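Local coordinates for long form D7clu1 salivary protein (Culex quinquefasciatus, PDB 6V4C) that binds and sequesters ADP, ATP and related host adenine nucleotides, inhibiting platelet aggregation and so aiding mosquito blood feeding, at residues Gln142-Cys154 and Val255-Ser267. Numbering follows the deposited sequence.
With ADP (adenosine-5'-diphosphate), chain B.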
loop_
_atom_site.group_PDB
_atom_site.type_symbol
_atom_site.label_atom_id
_atom_site.label_comp_id
_atom_site.label_asym_id
_atom_site.label_seq_id
_atom_site.Cartn_x
_atom_site.Cartn_y
_atom_site.Cartn_z
ATOM N N GLN A 142 -13.404 2.447 9.885
ATOM C CA GLN A 142 -12.184 1.833 10.390
ATOM C C GLN A 142 -11.150 1.576 9.301
ATOM O O GLN A 142 -10.018 1.206 9.620
ATOM C CB GLN A 142 -12.501 0.525 11.125
ATOM C CG GLN A 142 -12.736 -0.676 10.215
ATOM C CD GLN A 142 -14.078 -0.639 9.504
ATOM O OE1 GLN A 142 -14.885 0.268 9.711
ATOM N NE2 GLN A 142 -14.323 -1.636 8.660
ATOM N N ILE A 143 -11.502 1.750 8.035
ATOM C CA ILE A 143 -10.541 1.648 6.941
ATOM C C ILE A 143 -10.033 3.049 6.631
ATOM O O ILE A 143 -10.828 3.992 6.522
ATOM C CB ILE A 143 -11.196 1.017 5.700
ATOM C CG1 ILE A 143 -11.887 -0.300 6.065
ATOM C CG2 ILE A 143 -10.155 0.789 4.604
ATOM C CD1 ILE A 143 -12.557 -0.983 4.894
ATOM N N LYS A 144 -8.715 3.193 6.492
ATOM C CA LYS A 144 -8.148 4.490 6.131
ATOM C C LYS A 144 -8.543 4.841 4.705
ATOM O O LYS A 144 -8.130 4.137 3.772
ATOM C CB LYS A 144 -6.626 4.457 6.242
ATOM C CG LYS A 144 -5.978 5.829 6.073
ATOM C CD LYS A 144 -4.517 5.747 5.677
ATOM C CE LYS A 144 -4.347 5.565 4.178
ATOM N NZ LYS A 144 -4.778 6.765 3.395
ATOM N N PRO A 145 -9.334 5.894 4.483
ATOM C CA PRO A 145 -9.715 6.239 3.108
ATOM C C PRO A 145 -8.647 7.098 2.452
ATOM O O PRO A 145 -7.662 7.456 3.107
ATOM C CB PRO A 145 -11.012 7.026 3.306
ATOM C CG PRO A 145 -10.780 7.745 4.614
ATOM C CD PRO A 145 -9.920 6.825 5.469
ATOM N N LYS A 146 -8.814 7.454 1.182
ATOM C CA LYS A 146 -7.859 8.376 0.591
ATOM C C LYS A 146 -8.132 9.789 1.097
ATOM O O LYS A 146 -9.235 10.107 1.551
ATOM C CB LYS A 146 -7.881 8.293 -0.938
ATOM C CG LYS A 146 -8.701 9.347 -1.659
ATOM C CD LYS A 146 -8.490 9.247 -3.170
ATOM C CE LYS A 146 -9.429 10.165 -3.944
ATOM N NZ LYS A 146 -10.852 9.740 -3.828
ATOM N N GLY A 147 -7.099 10.626 1.058
ATOM C CA GLY A 147 -7.212 12.001 1.498
ATOM C C GLY A 147 -6.759 12.267 2.919
ATOM O O GLY A 147 -6.654 13.438 3.307
ATOM N N ILE A 148 -6.493 11.227 3.706
ATOM C CA ILE A 148 -5.962 11.374 5.055
ATOM C C ILE A 148 -4.713 10.513 5.173
ATOM O O ILE A 148 -4.668 9.392 4.647
ATOM C CB ILE A 148 -7.011 11.013 6.132
ATOM C CG1 ILE A 148 -6.478 11.319 7.536
ATOM C CG2 ILE A 148 -7.428 9.553 6.021
ATOM C CD1 ILE A 148 -7.509 11.129 8.637
ATOM N N SER A 149 -3.689 11.037 5.839
ATOM C CA SER A 149 -2.450 10.285 5.969
ATOM C C SER A 149 -2.619 9.144 6.968
ATOM O O SER A 149 -3.532 9.136 7.796
ATOM C CB SER A 149 -1.288 11.190 6.388
ATOM O OG SER A 149 -1.229 11.367 7.794
ATOM N N ILE A 150 -1.723 8.160 6.868
ATOM C CA ILE A 150 -1.782 7.015 7.771
ATOM C C ILE A 150 -1.495 7.447 9.206
ATOM O O ILE A 150 -2.110 6.946 10.155
ATOM C CB ILE A 150 -0.846 5.889 7.287
ATOM C CG1 ILE A 150 -0.901 4.683 8.231
ATOM C CG2 ILE A 150 0.586 6.393 7.160
ATOM C CD1 ILE A 150 -2.250 3.998 8.284
ATOM N N PHE A 151 -0.585 8.409 9.383
ATOM C CA PHE A 151 -0.256 8.873 10.727
ATOM C C PHE A 151 -1.411 9.649 11.345
ATOM O O PHE A 151 -1.702 9.495 12.537
ATOM C CB PHE A 151 1.020 9.717 10.702
ATOM C CG PHE A 151 2.226 8.963 10.225
ATOM C CD1 PHE A 151 2.924 8.136 11.085
ATOM C CD2 PHE A 151 2.647 9.066 8.912
ATOM C CE1 PHE A 151 4.029 7.430 10.645
ATOM C CE2 PHE A 151 3.755 8.364 8.466
ATOM C CZ PHE A 151 4.442 7.545 9.334
ATOM N N ARG A 152 -2.079 10.490 10.553
ATOM C CA ARG A 152 -3.233 11.222 11.063
ATOM C C ARG A 152 -4.401 10.281 11.321
ATOM O O ARG A 152 -5.102 10.412 12.332
ATOM C CB ARG A 152 -3.617 12.328 10.076
ATOM C CG ARG A 152 -4.866 13.114 10.448
ATOM C CD ARG A 152 -4.715 13.816 11.785
ATOM N NE ARG A 152 -5.918 14.577 12.123
ATOM C CZ ARG A 152 -6.163 15.098 13.321
ATOM N NH1 ARG A 152 -5.291 14.942 14.307
ATOM N NH2 ARG A 152 -7.287 15.771 13.533
ATOM N N PHE A 153 -4.612 9.313 10.425
ATOM C CA PHE A 153 -5.668 8.331 10.630
ATOM C C PHE A 153 -5.452 7.549 11.921
ATOM O O PHE A 153 -6.399 7.319 12.684
ATOM C CB PHE A 153 -5.746 7.390 9.428
ATOM C CG PHE A 153 -6.835 6.367 9.539
ATOM C CD1 PHE A 153 -8.151 6.710 9.274
ATOM C CD2 PHE A 153 -6.546 5.064 9.913
ATOM C CE1 PHE A 153 -9.160 5.770 9.380
ATOM C CE2 PHE A 153 -7.549 4.123 10.018
ATOM C CZ PHE A 153 -8.857 4.477 9.752
ATOM N N CYS A 154 -4.207 7.141 12.190
ATOM C CA CYS A 154 -3.907 6.437 13.436
ATOM C C CYS A 154 -3.918 7.387 14.630
ATOM O O CYS A 154 -4.372 7.017 15.719
ATOM C CB CYS A 154 -2.547 5.743 13.341
ATOM S SG CYS A 154 -2.449 4.365 12.167
ATOM N N VAL A 255 12.491 10.322 6.069
ATOM C CA VAL A 255 11.814 9.181 5.455
ATOM C C VAL A 255 10.333 9.190 5.805
ATOM O O VAL A 255 9.468 9.059 4.931
ATOM C CB VAL A 255 12.484 7.863 5.884
ATOM C CG1 VAL A 255 11.628 6.676 5.465
ATOM C CG2 VAL A 255 13.875 7.755 5.291
ATOM N N LEU A 256 10.020 9.344 7.093
ATOM C CA LEU A 256 8.637 9.244 7.545
ATOM C C LEU A 256 7.776 10.374 6.994
ATOM O O LEU A 256 6.622 10.148 6.618
ATOM C CB LEU A 256 8.585 9.225 9.071
ATOM C CG LEU A 256 7.898 7.999 9.663
ATOM C CD1 LEU A 256 8.633 6.733 9.262
ATOM C CD2 LEU A 256 7.806 8.122 11.169
ATOM N N ASP A 257 8.310 11.601 6.954
ATOM C CA ASP A 257 7.538 12.720 6.419
ATOM C C ASP A 257 7.100 12.451 4.987
ATOM O O ASP A 257 5.957 12.735 4.615
ATOM C CB ASP A 257 8.348 14.015 6.483
ATOM C CG ASP A 257 8.486 14.556 7.891
ATOM O OD1 ASP A 257 7.642 14.229 8.751
ATOM O OD2 ASP A 257 9.445 15.316 8.136
ATOM N N TYR A 258 7.996 11.900 4.166
ATOM C CA TYR A 258 7.646 11.641 2.774
ATOM C C TYR A 258 6.670 10.479 2.657
ATOM O O TYR A 258 5.737 10.528 1.846
ATOM C CB TYR A 258 8.912 11.395 1.959
ATOM C CG TYR A 258 8.709 11.457 0.467
ATOM C CD1 TYR A 258 7.897 12.429 -0.106
ATOM C CD2 TYR A 258 9.346 10.556 -0.373
ATOM C CE1 TYR A 258 7.717 12.491 -1.474
ATOM C CE2 TYR A 258 9.176 10.611 -1.741
ATOM C CZ TYR A 258 8.362 11.578 -2.288
ATOM O OH TYR A 258 8.194 11.628 -3.652
ATOM N N ILE A 259 6.857 9.427 3.462
ATOM C CA ILE A 259 5.849 8.372 3.548
ATOM C C ILE A 259 4.486 8.961 3.887
ATOM O O ILE A 259 3.474 8.633 3.258
ATOM C CB ILE A 259 6.269 7.295 4.567
ATOM C CG1 ILE A 259 7.443 6.469 4.034
ATOM C CG2 ILE A 259 5.085 6.401 4.907
ATOM C CD1 ILE A 259 8.064 5.538 5.068
ATOM N N GLU A 260 4.444 9.848 4.885
ATOM C CA GLU A 260 3.172 10.431 5.306
ATOM C C GLU A 260 2.497 11.177 4.165
ATOM O O GLU A 260 1.299 10.996 3.912
ATOM C CB GLU A 260 3.381 11.365 6.497
ATOM C CG GLU A 260 2.091 12.028 6.933
ATOM C CD GLU A 260 2.148 12.610 8.325
ATOM O OE1 GLU A 260 3.261 12.887 8.821
ATOM O OE2 GLU A 260 1.068 12.785 8.925
ATOM N N VAL A 261 3.251 12.029 3.463
ATOM C CA VAL A 261 2.682 12.794 2.356
ATOM C C VAL A 261 2.125 11.862 1.284
ATOM O O VAL A 261 1.031 12.085 0.752
ATOM C CB VAL A 261 3.717 13.784 1.787
ATOM C CG1 VAL A 261 3.265 14.313 0.435
ATOM C CG2 VAL A 261 3.931 14.934 2.754
ATOM N N ARG A 262 2.863 10.800 0.959
ATOM C CA ARG A 262 2.421 9.880 -0.083
ATOM C C ARG A 262 1.232 9.031 0.351
ATOM O O ARG A 262 0.487 8.549 -0.509
ATOM C CB ARG A 262 3.578 8.973 -0.505
ATOM C CG ARG A 262 4.745 9.704 -1.152
ATOM C CD ARG A 262 6.071 9.024 -0.815
ATOM N NE ARG A 262 6.120 7.640 -1.267
ATOM C CZ ARG A 262 6.915 6.710 -0.746
ATOM N NH1 ARG A 262 7.725 7.004 0.267
ATOM N NH2 ARG A 262 6.888 5.477 -1.232
ATOM N N SER A 263 1.034 8.843 1.658
ATOM C CA SER A 263 -0.021 7.963 2.148
ATOM C C SER A 263 -1.413 8.551 1.980
ATOM O O SER A 263 -2.394 7.813 2.117
ATOM C CB SER A 263 0.214 7.593 3.619
ATOM O OG SER A 263 -0.085 8.676 4.489
ATOM N N GLU A 264 -1.530 9.850 1.696
ATOM C CA GLU A 264 -2.851 10.423 1.456
ATOM C C GLU A 264 -3.420 9.971 0.118
ATOM O O GLU A 264 -4.643 9.890 -0.041
ATOM C CB GLU A 264 -2.791 11.950 1.539
ATOM C CG GLU A 264 -2.422 12.473 2.917
ATOM C CD GLU A 264 -2.697 13.958 3.070
ATOM O OE1 GLU A 264 -3.057 14.603 2.064
ATOM O OE2 GLU A 264 -2.559 14.479 4.198
ATOM N N ASN A 265 -2.555 9.662 -0.846
ATOM C CA ASN A 265 -2.985 9.159 -2.149
ATOM C C ASN A 265 -1.832 8.337 -2.706
ATOM O O ASN A 265 -0.811 8.897 -3.114
ATOM C CB ASN A 265 -3.341 10.312 -3.084
ATOM C CG ASN A 265 -3.982 9.839 -4.373
ATOM O OD1 ASN A 265 -3.535 8.869 -4.986
ATOM N ND2 ASN A 265 -5.046 10.518 -4.787
ATOM N N TYR A 266 -2.005 7.012 -2.737
ATOM C CA TYR A 266 -0.898 6.113 -3.051
ATOM C C TYR A 266 -0.356 6.295 -4.465
ATOM O O TYR A 266 0.754 5.834 -4.749
ATOM C CB TYR A 266 -1.315 4.659 -2.816
ATOM C CG TYR A 266 -1.657 4.344 -1.378
ATOM C CD1 TYR A 266 -0.940 4.914 -0.330
ATOM C CD2 TYR A 266 -2.701 3.483 -1.065
ATOM C CE1 TYR A 266 -1.252 4.630 0.990
ATOM C CE2 TYR A 266 -3.021 3.194 0.251
ATOM C CZ TYR A 266 -2.292 3.772 1.273
ATOM O OH TYR A 266 -2.603 3.487 2.582
ATOM N N SER A 267 -1.101 6.952 -5.352
ATOM C CA SER A 267 -0.648 7.226 -6.712
ATOM C C SER A 267 0.220 8.473 -6.808
ATOM O O SER A 267 0.513 8.916 -7.924
ATOM C CB SER A 267 -1.853 7.380 -7.646
ATOM O OG SER A 267 -2.754 6.298 -7.505
HETATM P PB ADP B . -10.423 8.732 -8.518
HETATM O O1B ADP B . -11.654 9.263 -8.200
HETATM O O2B ADP B . -9.865 9.235 -9.715
HETATM O O3B ADP B . -10.451 7.362 -8.537
HETATM P PA ADP B . -8.070 10.253 -7.746
HETATM O O1A ADP B . -8.163 11.723 -7.506
HETATM O O2A ADP B . -7.600 10.015 -9.059
HETATM O O3A ADP B . -9.411 9.513 -7.554
HETATM O "O5'" ADP B . -7.374 9.280 -6.801
HETATM C "C5'" ADP B . -7.416 7.882 -6.985
HETATM C "C4'" ADP B . -6.264 7.188 -6.295
HETATM O "O4'" ADP B . -6.544 6.924 -4.944
HETATM C "C3'" ADP B . -5.934 5.777 -6.725
HETATM O "O3'" ADP B . -5.104 5.737 -7.839
HETATM C "C2'" ADP B . -5.341 5.098 -5.493
HETATM O "O2'" ADP B . -3.983 5.030 -5.592
HETATM C "C1'" ADP B . -5.605 6.091 -4.410
HETATM N N9 ADP B . -6.144 5.549 -3.202
HETATM C C8 ADP B . -7.247 4.828 -3.121
HETATM N N7 ADP B . -7.561 4.493 -1.939
HETATM C C5 ADP B . -6.599 5.014 -1.164
HETATM C C6 ADP B . -6.363 5.010 0.206
HETATM N N6 ADP B . -7.104 4.423 1.080
HETATM N N1 ADP B . -5.297 5.626 0.653
HETATM C C2 ADP B . -4.510 6.207 -0.199
HETATM N N3 ADP B . -4.638 6.292 -1.474
HETATM C C4 ADP B . -5.707 5.681 -1.930
HETATM O O HOH W 1 -3.748 13.881 6.507
#
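Tyr266 OH touches Lys144 CE (3.1 Å), and the tyrosine ring lies offset and nearly parallel to the adenine of ADP, with ADP C2 3.3 Å above its centre; Lys146 CB meets the far face of the adenine. Phe13 packs edge-to-face with Tyr266, whose hydroxyl hydrogen-bonds to Glu9. Glu260 N lies in the plane of the Phe151 ring, at its edge; Glu260 CB approaches Phe151 CD2 (3.4 Å) and Leu256 CG packs on CZ. Lys144, bent at chi3 and chi4, curls its NZ among Pro145 O, Ile148 O, Ser263 O (2.9 Å) and ADP N1, four acceptors for at most three protons. Tyr266 N is hydrogen-bonded to ADP N3. Gly147, third in a type II turn, has positive phi (97°), where a CB would jam against Lys146 O; its N reaches a lone pair of Glu264 O (2.8 Å). Ser263 OG accepts from Ile150 N (2.9 Å) and donates to Glu260 O, whereas N-cap Ser149 OG accepts from Arg152 N and donates to the anti lone pair of Glu260 OE2 (2.9 Å). Residues 144-146 and 263-267 form one wall of the ADP pocket, beside a PBP/GOBP-family helix. Helices 150-158 and 249-263 have local axes at 81°, with helix 179-190 against Phe151 and helix 279-292 against Glu260.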